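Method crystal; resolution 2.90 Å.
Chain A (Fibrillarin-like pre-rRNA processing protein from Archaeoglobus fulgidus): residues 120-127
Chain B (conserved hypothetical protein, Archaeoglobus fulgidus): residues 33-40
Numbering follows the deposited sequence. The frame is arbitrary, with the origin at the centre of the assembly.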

# COMPACT_ATOMS: atom_id res chain seq x y z
N TYR A 120 -3.09 -6.24 41.11
CA TYR A 120 -2.32 -6.89 42.17
C TYR A 120 -2.87 -6.53 43.56
O TYR A 120 -2.25 -6.80 44.60
N SER A 121 -4.07 -5.93 43.56
CA SER A 121 -4.75 -5.50 44.77
C SER A 121 -4.92 -6.59 45.81
O SER A 121 -5.18 -6.30 46.98
N GLY A 122 -4.81 -7.85 45.40
CA GLY A 122 -4.95 -8.93 46.36
C GLY A 122 -3.62 -9.43 46.90
O GLY A 122 -3.54 -10.54 47.44
N ILE A 123 -2.57 -8.61 46.77
CA ILE A 123 -1.23 -8.97 47.23
C ILE A 123 -0.72 -7.88 48.15
O ILE A 123 -0.12 -8.14 49.20
N VAL A 124 -0.95 -6.64 47.76
CA VAL A 124 -0.50 -5.52 48.54
C VAL A 124 -1.45 -5.27 49.70
O VAL A 124 -2.67 -5.25 49.52
N GLU A 125 -0.89 -5.11 50.90
CA GLU A 125 -1.69 -4.85 52.09
C GLU A 125 -1.82 -3.35 52.25
O GLU A 125 -1.37 -2.59 51.39
N LYS A 126 -2.44 -2.91 53.33
CA LYS A 126 -2.58 -1.48 53.56
C LYS A 126 -1.17 -1.01 53.91
O LYS A 126 -0.57 -1.47 54.87
N VAL A 127 -0.65 -0.11 53.08
CA VAL A 127 0.70 0.41 53.26
C VAL A 127 0.73 1.76 53.99
O VAL A 127 -0.24 2.55 53.92
N PRO B 33 -10.80 -1.46 45.95
CA PRO B 33 -10.09 -1.50 47.23
C PRO B 33 -10.67 -2.55 48.17
O PRO B 33 -11.89 -2.72 48.22
N LEU B 34 -9.83 -3.27 48.90
CA LEU B 34 -10.34 -4.29 49.81
C LEU B 34 -10.74 -3.64 51.14
O LEU B 34 -10.14 -2.63 51.54
N PRO B 35 -11.76 -4.18 51.83
CA PRO B 35 -12.16 -3.58 53.11
C PRO B 35 -11.44 -4.23 54.28
O PRO B 35 -11.85 -4.07 55.43
N PHE B 36 -10.37 -4.96 53.97
CA PHE B 36 -9.58 -5.63 55.00
C PHE B 36 -8.10 -5.71 54.66
O PHE B 36 -7.69 -5.42 53.54
N ASN B 37 -7.29 -6.09 55.64
CA ASN B 37 -5.85 -6.20 55.42
C ASN B 37 -5.47 -7.59 55.00
O ASN B 37 -5.39 -8.49 55.83
N VAL B 38 -5.22 -7.76 53.71
CA VAL B 38 -4.84 -9.07 53.18
C VAL B 38 -3.77 -9.68 54.08
O VAL B 38 -3.74 -10.89 54.32
N SER B 39 -2.90 -8.81 54.58
CA SER B 39 -1.82 -9.21 55.46
C SER B 39 -2.37 -9.90 56.71
O SER B 39 -1.91 -10.98 57.08
N GLU B 40 -3.36 -9.28 57.35
CA GLU B 40 -3.97 -9.81 58.57
C GLU B 40 -4.74 -11.07 58.28
O GLU B 40 -4.52 -12.11 58.91

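This is a small, mixed contact between an irregular segment of the fibrillarin-like protein and a loop that runs into a helix start on chain B, in which aliphatic side chains of chain B pack on backbone carbonyls of chain A while Lys126(A) and Glu125(A) meet Asn37(B), Ser39(B) and the Leu34(B) carbonyl, with no clear hydrogen bond across. It buries 421 Å² in total, and the chains come near each other at Glu125(A) and Val38(B), whose CA atoms lie 5.4 Å apart.

The apolar part is one-sided. Leu34(B) and Val38(B) both direct their CA-to-CB bonds toward chain A, whereas Ile123(A) and Val124(A) point theirs away, so the surface offered to the two chain B side chains is largely main chain. Leu34(B), with chi1 m and chi2 t, brings CD1 to 3.9 Å from Ser121(A) O, and its CD2 lies 4.3 Å from Ser121(A) OG, a hydroxyl already bonded elsewhere in the structure. Val38(B), chi1 t, sets CG1 3.8 Å from Gly122(A) O and CG2 4.1 Å from Val124(A) O, just past the turn. That turn is held by the backbone bond from Ile123(A) N to Tyr120(A) O, 2.8 Å. Gly122(A) presents no side chain here, and its carbonyl serves as the contact surface.

Lys126(A) has the largest area covered by the other stretch, 79 Å². Its CA-to-CB bond points toward chain B; chi1 and chi2 are both m, then chi3 and chi4 are t, so the chain bends early and extends. Its CG lies 3.0 Å from Asn37(B) OD1, a tight approach of a methylene to a carbonyl oxygen, and the NZ ends 3.6 Å from Leu34(B) O, having its hydrogen-bond partner elsewhere.

Glu125(A) leaves sideways with chi1 p and chi2 t, placing its carboxylate beside the start of the helix. OE1 is 3.0 Å from Ser39(B) CB, close for a carbon neighbour, and OE2 is 3.5 Å from Ser39(B) OG. Asn37(B) sits at the N-cap position, but its side chain makes no capping bond; instead ND2 donates to Ser39(B) OG at 3.2 Å within its own chain, leaving ND2 4.1 Å from Glu125(A) OE2. Ser39(B), chi1 p, points toward chain A.

The pattern to read here is aliphatic side chains set against backbone carbonyls of the segment, with polar side chains alongside: Asn37(B) ND2 bonds within its own chain, and Glu125(A) OE1 and Lys126(A) NZ bond elsewhere in the structure.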

# COMPACT_ATOMS: atom_id res chain seq x y z
CB TYR A 120 -0.83 -6.52 42.04
CG TYR A 120 -0.53 -5.03 42.04
CD1 TYR A 120 -0.70 -4.26 43.19
CD2 TYR A 120 -0.13 -4.38 40.88
CE1 TYR A 120 -0.48 -2.89 43.19
CE2 TYR A 120 0.09 -3.00 40.87
CZ TYR A 120 -0.09 -2.26 42.02
OH TYR A 120 0.12 -0.90 42.03
CB SER A 121 -6.14 -4.96 44.43
OG SER A 121 -7.11 -5.99 44.55
CB ILE A 123 -0.23 -9.10 46.05
CG1 ILE A 123 -0.67 -10.20 45.09
CG2 ILE A 123 1.16 -9.40 46.58
CD1 ILE A 123 0.25 -10.38 43.91
CB VAL A 124 -0.40 -4.25 47.68
CG1 VAL A 124 0.11 -3.09 48.50
CG2 VAL A 124 0.53 -4.52 46.51
CB GLU A 125 -1.01 -5.42 53.32
CG GLU A 125 0.24 -4.69 53.75
CD GLU A 125 0.80 -5.24 55.04
OE1 GLU A 125 1.35 -6.37 55.02
OE2 GLU A 125 0.68 -4.55 56.07
CB LYS A 126 -3.55 -1.21 54.71
CG LYS A 126 -5.00 -1.57 54.39
CD LYS A 126 -5.54 -0.70 53.27
CE LYS A 126 -7.01 -0.99 53.02
NZ LYS A 126 -7.58 -0.12 51.93
CB VAL A 127 1.41 0.55 51.89
CG1 VAL A 127 1.53 -0.81 51.24
CG2 VAL A 127 0.63 1.49 50.98
CB PRO B 33 -10.29 -0.08 47.76
CG PRO B 33 -10.21 0.73 46.52
CD PRO B 33 -11.04 -0.07 45.53
CB LEU B 34 -9.30 -5.38 50.05
CG LEU B 34 -8.78 -6.12 48.82
CD1 LEU B 34 -8.19 -7.45 49.26
CD2 LEU B 34 -9.91 -6.36 47.84
CB PRO B 35 -13.67 -3.83 53.16
CG PRO B 35 -14.04 -4.27 51.75
CD PRO B 35 -12.83 -5.05 51.33
CB PHE B 36 -10.11 -7.03 55.24
CG PHE B 36 -10.38 -7.80 53.99
CD1 PHE B 36 -11.40 -7.41 53.13
CD2 PHE B 36 -9.65 -8.95 53.70
CE1 PHE B 36 -11.69 -8.17 52.00
CE2 PHE B 36 -9.93 -9.72 52.58
CZ PHE B 36 -10.95 -9.34 51.72
CB ASN B 37 -5.07 -5.84 56.67
CG ASN B 37 -4.66 -4.38 56.70
OD1 ASN B 37 -5.51 -3.48 56.67
ND2 ASN B 37 -3.35 -4.14 56.75
CB VAL B 38 -4.29 -8.96 51.76
CG1 VAL B 38 -4.07 -10.35 51.17
CG2 VAL B 38 -5.24 -8.13 50.91
CB SER B 39 -1.01 -7.98 55.85
OG SER B 39 -1.88 -6.93 56.26
CB GLU B 40 -4.88 -8.76 59.18
CG GLU B 40 -4.12 -7.48 59.47
CD GLU B 40 -5.00 -6.35 59.90
OE1 GLU B 40 -4.45 -5.24 60.12
OE2 GLU B 40 -6.22 -6.56 60.03